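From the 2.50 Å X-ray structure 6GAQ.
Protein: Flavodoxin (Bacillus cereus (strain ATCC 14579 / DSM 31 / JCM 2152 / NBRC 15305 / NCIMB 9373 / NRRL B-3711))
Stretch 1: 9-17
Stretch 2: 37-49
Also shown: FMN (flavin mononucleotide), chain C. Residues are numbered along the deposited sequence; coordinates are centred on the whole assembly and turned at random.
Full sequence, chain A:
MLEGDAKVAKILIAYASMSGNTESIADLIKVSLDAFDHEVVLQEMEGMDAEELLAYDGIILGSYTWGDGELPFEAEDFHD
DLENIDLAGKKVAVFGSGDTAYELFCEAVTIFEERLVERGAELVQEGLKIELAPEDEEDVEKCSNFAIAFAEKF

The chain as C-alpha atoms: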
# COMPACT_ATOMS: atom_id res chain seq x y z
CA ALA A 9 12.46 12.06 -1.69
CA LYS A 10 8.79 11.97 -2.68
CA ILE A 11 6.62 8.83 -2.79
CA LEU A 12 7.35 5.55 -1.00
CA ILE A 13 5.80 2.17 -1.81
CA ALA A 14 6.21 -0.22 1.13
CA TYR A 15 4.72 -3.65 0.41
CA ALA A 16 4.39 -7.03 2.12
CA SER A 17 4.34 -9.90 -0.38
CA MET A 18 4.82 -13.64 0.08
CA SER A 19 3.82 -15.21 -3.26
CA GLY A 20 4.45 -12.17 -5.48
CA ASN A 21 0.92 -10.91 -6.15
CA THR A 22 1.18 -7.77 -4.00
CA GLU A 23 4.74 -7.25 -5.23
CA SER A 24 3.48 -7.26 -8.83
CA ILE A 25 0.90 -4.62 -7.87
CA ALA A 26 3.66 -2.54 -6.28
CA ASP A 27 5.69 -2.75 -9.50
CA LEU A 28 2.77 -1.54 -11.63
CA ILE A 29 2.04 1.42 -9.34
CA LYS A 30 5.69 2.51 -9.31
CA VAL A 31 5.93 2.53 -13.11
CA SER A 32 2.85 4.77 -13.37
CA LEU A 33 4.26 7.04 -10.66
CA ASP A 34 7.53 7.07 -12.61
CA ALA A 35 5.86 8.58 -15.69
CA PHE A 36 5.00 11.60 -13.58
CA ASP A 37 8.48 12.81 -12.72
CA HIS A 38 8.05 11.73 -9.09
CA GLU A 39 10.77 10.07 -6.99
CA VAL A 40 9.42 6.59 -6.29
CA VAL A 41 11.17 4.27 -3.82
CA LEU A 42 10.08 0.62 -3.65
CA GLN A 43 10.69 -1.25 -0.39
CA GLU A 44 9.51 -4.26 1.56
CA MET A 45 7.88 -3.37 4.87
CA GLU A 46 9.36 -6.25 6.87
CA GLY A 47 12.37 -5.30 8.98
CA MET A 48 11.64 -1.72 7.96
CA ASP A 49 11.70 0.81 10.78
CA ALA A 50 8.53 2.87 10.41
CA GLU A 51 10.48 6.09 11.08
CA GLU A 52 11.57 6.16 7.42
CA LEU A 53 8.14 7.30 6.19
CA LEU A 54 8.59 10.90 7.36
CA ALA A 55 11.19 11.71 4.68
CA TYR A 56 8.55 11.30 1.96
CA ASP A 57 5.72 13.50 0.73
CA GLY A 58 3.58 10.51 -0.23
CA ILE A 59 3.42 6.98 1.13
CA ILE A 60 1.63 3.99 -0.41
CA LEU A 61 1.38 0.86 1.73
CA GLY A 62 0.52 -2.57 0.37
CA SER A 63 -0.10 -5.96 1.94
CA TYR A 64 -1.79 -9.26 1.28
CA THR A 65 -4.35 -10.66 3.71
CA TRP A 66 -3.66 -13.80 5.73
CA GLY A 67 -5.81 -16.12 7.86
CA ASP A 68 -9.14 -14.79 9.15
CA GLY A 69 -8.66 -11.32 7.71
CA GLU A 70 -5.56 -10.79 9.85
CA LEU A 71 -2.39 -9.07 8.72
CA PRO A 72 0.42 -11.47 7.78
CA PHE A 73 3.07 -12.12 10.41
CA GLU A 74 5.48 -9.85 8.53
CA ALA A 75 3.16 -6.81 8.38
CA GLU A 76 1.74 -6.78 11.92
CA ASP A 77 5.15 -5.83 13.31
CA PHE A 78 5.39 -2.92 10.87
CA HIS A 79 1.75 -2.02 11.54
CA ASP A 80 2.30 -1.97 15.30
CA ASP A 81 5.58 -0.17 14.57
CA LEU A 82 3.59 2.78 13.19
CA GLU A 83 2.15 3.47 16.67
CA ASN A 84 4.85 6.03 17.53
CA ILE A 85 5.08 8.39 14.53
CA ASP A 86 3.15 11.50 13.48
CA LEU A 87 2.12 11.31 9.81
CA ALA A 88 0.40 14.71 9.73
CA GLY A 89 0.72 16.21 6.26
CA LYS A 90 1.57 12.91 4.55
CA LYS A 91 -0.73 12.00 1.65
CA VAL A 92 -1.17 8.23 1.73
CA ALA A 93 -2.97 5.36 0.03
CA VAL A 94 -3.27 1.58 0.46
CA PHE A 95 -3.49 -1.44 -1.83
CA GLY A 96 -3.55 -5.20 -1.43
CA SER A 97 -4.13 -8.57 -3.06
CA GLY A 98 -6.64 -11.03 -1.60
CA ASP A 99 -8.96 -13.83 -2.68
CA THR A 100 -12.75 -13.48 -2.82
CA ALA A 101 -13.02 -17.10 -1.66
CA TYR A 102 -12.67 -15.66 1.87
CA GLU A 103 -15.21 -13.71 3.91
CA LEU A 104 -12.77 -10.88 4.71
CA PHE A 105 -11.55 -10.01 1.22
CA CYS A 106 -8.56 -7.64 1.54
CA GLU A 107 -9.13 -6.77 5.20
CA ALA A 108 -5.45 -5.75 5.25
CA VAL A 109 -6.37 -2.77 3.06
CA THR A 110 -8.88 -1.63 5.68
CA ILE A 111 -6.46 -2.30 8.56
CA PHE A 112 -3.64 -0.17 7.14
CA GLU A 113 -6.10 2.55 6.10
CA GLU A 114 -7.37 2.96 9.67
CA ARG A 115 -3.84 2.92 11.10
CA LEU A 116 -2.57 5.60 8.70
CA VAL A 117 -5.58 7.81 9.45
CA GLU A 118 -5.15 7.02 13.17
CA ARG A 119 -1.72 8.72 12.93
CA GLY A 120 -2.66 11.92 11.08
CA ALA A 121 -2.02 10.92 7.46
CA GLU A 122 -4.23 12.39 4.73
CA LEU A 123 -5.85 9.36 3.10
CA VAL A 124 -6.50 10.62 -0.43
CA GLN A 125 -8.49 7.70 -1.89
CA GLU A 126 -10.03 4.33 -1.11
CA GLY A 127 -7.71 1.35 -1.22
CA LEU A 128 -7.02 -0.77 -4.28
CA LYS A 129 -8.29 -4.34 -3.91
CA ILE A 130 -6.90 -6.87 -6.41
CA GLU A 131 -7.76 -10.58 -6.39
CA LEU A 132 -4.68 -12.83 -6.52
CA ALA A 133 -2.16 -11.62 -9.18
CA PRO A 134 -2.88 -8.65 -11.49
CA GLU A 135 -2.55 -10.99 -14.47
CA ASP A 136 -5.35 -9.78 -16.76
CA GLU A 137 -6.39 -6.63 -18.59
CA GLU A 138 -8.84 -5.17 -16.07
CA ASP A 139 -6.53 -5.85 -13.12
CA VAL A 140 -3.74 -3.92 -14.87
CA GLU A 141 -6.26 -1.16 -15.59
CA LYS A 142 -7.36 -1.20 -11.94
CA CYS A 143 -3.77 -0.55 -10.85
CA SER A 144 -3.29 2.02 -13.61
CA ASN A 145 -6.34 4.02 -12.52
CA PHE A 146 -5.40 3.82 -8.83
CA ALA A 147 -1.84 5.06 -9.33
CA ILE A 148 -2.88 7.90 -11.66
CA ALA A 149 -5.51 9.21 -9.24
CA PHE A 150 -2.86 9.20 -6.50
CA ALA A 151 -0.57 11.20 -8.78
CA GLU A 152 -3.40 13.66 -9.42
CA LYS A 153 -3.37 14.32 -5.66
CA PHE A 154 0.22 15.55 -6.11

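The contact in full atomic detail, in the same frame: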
# COMPACT_ATOMS: atom_id res chain seq x y z
N ALA A 9 13.37 13.16 -1.98
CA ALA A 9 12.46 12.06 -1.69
C ALA A 9 11.01 12.50 -1.87
O ALA A 9 10.65 13.63 -1.53
CB ALA A 9 12.69 11.52 -0.29
N LYS A 10 10.17 11.61 -2.40
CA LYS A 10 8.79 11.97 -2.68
C LYS A 10 7.80 10.90 -2.23
O LYS A 10 7.18 11.03 -1.17
CB LYS A 10 8.61 12.26 -4.16
CG LYS A 10 7.70 13.44 -4.42
CD LYS A 10 7.79 13.91 -5.86
CE LYS A 10 6.98 15.17 -6.03
NZ LYS A 10 5.71 15.12 -5.25
N ILE A 11 7.62 9.85 -3.04
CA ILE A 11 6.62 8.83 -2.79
C ILE A 11 7.31 7.51 -2.47
O ILE A 11 8.27 7.12 -3.14
CB ILE A 11 5.67 8.67 -3.99
CG1 ILE A 11 4.93 9.99 -4.26
CG2 ILE A 11 4.67 7.55 -3.74
CD1 ILE A 11 3.87 9.89 -5.34
N LEU A 12 6.82 6.84 -1.43
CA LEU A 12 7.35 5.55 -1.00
C LEU A 12 6.28 4.48 -1.14
O LEU A 12 5.12 4.69 -0.76
CB LEU A 12 7.84 5.62 0.45
CG LEU A 12 7.81 4.32 1.26
CD1 LEU A 12 8.93 3.38 0.83
CD2 LEU A 12 7.89 4.61 2.75
N ILE A 13 6.68 3.33 -1.68
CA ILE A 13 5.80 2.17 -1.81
C ILE A 13 6.39 1.07 -0.94
O ILE A 13 7.38 0.42 -1.33
CB ILE A 13 5.65 1.71 -3.27
CG1 ILE A 13 5.09 2.85 -4.13
CG2 ILE A 13 4.76 0.49 -3.35
CD1 ILE A 13 5.06 2.53 -5.60
N ALA A 14 5.81 0.85 0.23
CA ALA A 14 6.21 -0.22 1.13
C ALA A 14 5.18 -1.34 1.04
O ALA A 14 3.99 -1.11 1.29
CB ALA A 14 6.33 0.28 2.57
N TYR A 15 5.63 -2.54 0.67
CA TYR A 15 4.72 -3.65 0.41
C TYR A 15 5.16 -4.89 1.17
O TYR A 15 6.35 -5.11 1.41
CB TYR A 15 4.64 -3.96 -1.10
CG TYR A 15 5.88 -4.58 -1.68
CD1 TYR A 15 6.02 -5.96 -1.76
CD2 TYR A 15 6.92 -3.79 -2.17
CE1 TYR A 15 7.16 -6.54 -2.30
CE2 TYR A 15 8.06 -4.36 -2.71
CZ TYR A 15 8.17 -5.73 -2.77
OH TYR A 15 9.30 -6.31 -3.31
N ALA A 16 4.17 -5.71 1.53
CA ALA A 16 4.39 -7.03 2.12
C ALA A 16 3.84 -8.06 1.14
O ALA A 16 2.64 -8.10 0.87
CB ALA A 16 3.70 -7.15 3.47
N SER A 17 4.73 -8.89 0.59
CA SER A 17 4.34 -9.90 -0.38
C SER A 17 5.05 -11.21 -0.07
O SER A 17 6.24 -11.22 0.23
CB SER A 17 4.67 -9.45 -1.81
OG SER A 17 4.27 -10.44 -2.75
N ASP A 37 7.09 12.77 -13.16
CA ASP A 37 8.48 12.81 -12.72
C ASP A 37 8.62 12.84 -11.20
O ASP A 37 9.35 13.68 -10.66
CB ASP A 37 9.20 13.99 -13.37
CG ASP A 37 9.37 13.81 -14.87
OD1 ASP A 37 9.62 12.67 -15.31
OD2 ASP A 37 9.24 14.81 -15.61
N HIS A 38 7.95 11.92 -10.53
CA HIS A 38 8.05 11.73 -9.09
C HIS A 38 9.24 10.83 -8.76
O HIS A 38 9.74 10.08 -9.60
CB HIS A 38 6.77 11.11 -8.53
CG HIS A 38 5.57 12.01 -8.57
ND1 HIS A 38 5.65 13.36 -8.31
CD2 HIS A 38 4.27 11.75 -8.84
CE1 HIS A 38 4.45 13.90 -8.42
NE2 HIS A 38 3.59 12.94 -8.74
N GLU A 39 9.68 10.91 -7.50
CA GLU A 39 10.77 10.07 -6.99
C GLU A 39 10.14 8.92 -6.21
O GLU A 39 9.64 9.12 -5.10
CB GLU A 39 11.71 10.89 -6.13
CG GLU A 39 13.18 10.79 -6.52
CD GLU A 39 14.06 11.74 -5.74
OE1 GLU A 39 13.51 12.61 -5.03
OE2 GLU A 39 15.30 11.63 -5.84
N VAL A 40 10.18 7.72 -6.78
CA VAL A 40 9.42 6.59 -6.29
C VAL A 40 10.39 5.53 -5.77
O VAL A 40 11.13 4.92 -6.55
CB VAL A 40 8.50 6.01 -7.37
CG1 VAL A 40 7.56 4.97 -6.78
CG2 VAL A 40 7.72 7.13 -8.04
N VAL A 41 10.37 5.30 -4.46
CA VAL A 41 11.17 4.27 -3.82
C VAL A 41 10.29 3.06 -3.54
O VAL A 41 9.14 3.21 -3.10
CB VAL A 41 11.83 4.79 -2.52
CG1 VAL A 41 12.55 3.67 -1.78
CG2 VAL A 41 12.79 5.93 -2.84
N LEU A 42 10.81 1.87 -3.79
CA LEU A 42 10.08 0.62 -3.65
C LEU A 42 10.78 -0.25 -2.62
O LEU A 42 11.93 -0.65 -2.82
CB LEU A 42 9.99 -0.11 -5.00
CG LEU A 42 9.08 -1.33 -5.15
CD1 LEU A 42 7.63 -0.90 -5.33
CD2 LEU A 42 9.54 -2.18 -6.32
N GLN A 43 10.09 -0.54 -1.51
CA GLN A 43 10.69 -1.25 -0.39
C GLN A 43 9.72 -2.29 0.16
O GLN A 43 8.51 -2.14 0.05
CB GLN A 43 11.10 -0.29 0.73
CG GLN A 43 12.34 0.53 0.45
CD GLN A 43 12.86 1.24 1.69
OE1 GLN A 43 12.28 1.13 2.77
NE2 GLN A 43 13.96 1.97 1.54
N GLU A 44 10.29 -3.34 0.76
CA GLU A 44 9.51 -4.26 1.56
C GLU A 44 9.35 -3.70 2.97
O GLU A 44 10.24 -3.04 3.51
CB GLU A 44 10.18 -5.64 1.62
CG GLU A 44 10.76 -6.11 0.29
CD GLU A 44 11.22 -7.55 0.33
OE1 GLU A 44 10.81 -8.28 1.26
OE2 GLU A 44 11.99 -7.96 -0.56
N MET A 45 8.18 -3.95 3.57
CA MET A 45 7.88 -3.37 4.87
C MET A 45 8.40 -4.19 6.04
O MET A 45 8.46 -3.68 7.16
CB MET A 45 6.37 -3.17 5.02
CG MET A 45 5.55 -4.45 4.96
SD MET A 45 3.85 -4.19 5.49
CE MET A 45 3.47 -2.65 4.65
N GLU A 46 8.76 -5.45 5.81
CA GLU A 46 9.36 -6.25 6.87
C GLU A 46 10.74 -5.71 7.22
O GLU A 46 11.50 -5.27 6.35
CB GLU A 46 9.44 -7.72 6.44
CG GLU A 46 10.35 -8.60 7.29
CD GLU A 46 11.81 -8.50 6.89
OE1 GLU A 46 12.09 -8.17 5.72
OE2 GLU A 46 12.67 -8.72 7.76
N GLY A 47 11.07 -5.74 8.51
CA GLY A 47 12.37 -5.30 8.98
C GLY A 47 12.62 -3.83 8.74
O GLY A 47 13.73 -3.33 8.92
N MET A 48 11.57 -3.13 8.33
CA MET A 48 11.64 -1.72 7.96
C MET A 48 11.16 -0.89 9.14
O MET A 48 10.00 -0.97 9.54
CB MET A 48 10.78 -1.46 6.73
CG MET A 48 10.60 0.01 6.37
SD MET A 48 9.48 0.21 4.97
CE MET A 48 9.63 1.97 4.67
N ASP A 49 12.07 -0.09 9.70
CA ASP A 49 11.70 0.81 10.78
C ASP A 49 10.75 1.87 10.26
O ASP A 49 11.05 2.57 9.29
CB ASP A 49 12.95 1.45 11.38
CG ASP A 49 14.00 0.43 11.76
OD1 ASP A 49 13.96 -0.07 12.91
OD2 ASP A 49 14.87 0.11 10.92
N1 FMN C . -7.30 -13.35 1.20
C2 FMN C . -8.23 -12.47 1.73
O2 FMN C . -8.66 -11.55 1.04
N3 FMN C . -8.67 -12.62 3.03
C4 FMN C . -8.19 -13.65 3.81
O4 FMN C . -8.58 -13.79 4.96
C4A FMN C . -7.26 -14.54 3.28
N5 FMN C . -6.77 -15.57 4.06
C5A FMN C . -5.85 -16.45 3.53
C6 FMN C . -5.36 -17.49 4.32
C7 FMN C . -4.43 -18.38 3.80
C7M FMN C . -3.91 -19.49 4.66
C8 FMN C . -3.98 -18.23 2.50
C8M FMN C . -2.98 -19.18 1.93
C9 FMN C . -4.47 -17.19 1.71
C9A FMN C . -5.40 -16.29 2.23
N10 FMN C . -5.87 -15.25 1.45
C10 FMN C . -6.81 -14.38 1.97
C1' FMN C . -5.41 -15.09 0.03
C2' FMN C . -4.16 -14.24 -0.15
O2' FMN C . -4.37 -12.95 0.38
C3' FMN C . -3.87 -14.15 -1.65
O3' FMN C . -3.36 -15.38 -2.10
C4' FMN C . -2.90 -13.02 -2.02
O4' FMN C . -3.04 -12.75 -3.40
C5' FMN C . -1.44 -13.37 -1.74
O5' FMN C . -0.66 -12.25 -2.08
P FMN C . 0.95 -12.32 -2.18
O1P FMN C . 1.32 -13.01 -3.47
O2P FMN C . 1.52 -10.93 -2.17
O3P FMN C . 1.50 -13.11 -1.02

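The contact is a parallel pairing of two neighbouring β-strands, 11-16 and 40-44, held by a backbone hydrogen-bond ladder and covered on both sides by mostly apolar side chains. The strand axes approach to 4.7 Å, with 23° between their N-to-C directions, and the register runs without a bulge from Ile 11 beside Val 40 to Tyr 15 beside Glu 44.

The ladder has the alternation expected of parallel strands, in which the odd-numbered residues of the first strand both donate and accept. Ile 11 N donates to Glu 39 O (3.0 Å) and Ile 11 O accepts from Val 41 N (3.1 Å); Ile 13 N reaches Val 41 O at 2.8 Å, and Gln 43 N reaches Ile 13 O at 2.9 Å with a nearly linear N-H...O angle of 176°. Tyr 15 N to Gln 43 O (3.0 Å) continues the pattern, and Met 45 N to Tyr 15 O (3.1 Å) carries it one residue past the end of strand 40-44. CA-H...O contacts supplement it, the shortest from Ala 14 CA to Gln 43 O at 3.2 Å.

Side chains alternate between the faces. On one, Ile 13 packs against two neighbours, its CD1 3.7 Å from Val 40 CG1 and its CG2 3.8 Å from Leu 42 CD1. On the face of Leu 12 and Ala 14, Met 48 arrives from beyond the strand: its CE lies 3.7 Å from Leu 12 CD2 and its SD 4.0 Å from Ala 14 CB. A type II turn runs from Met 45 to Met 48; the CA-to-CB bonds of both methionines point toward the first stretch, and Met 45 SD sits 3.6 Å from Ala 16 CB.

Tyr 15 departs from the pattern: its CA-to-CB bond points away, yet the ring returns, placing CE2 4.0 Å from Leu 42 CG. Beyond the ladder, Ser 17 OG donates to FMN O2P (2.9 Å).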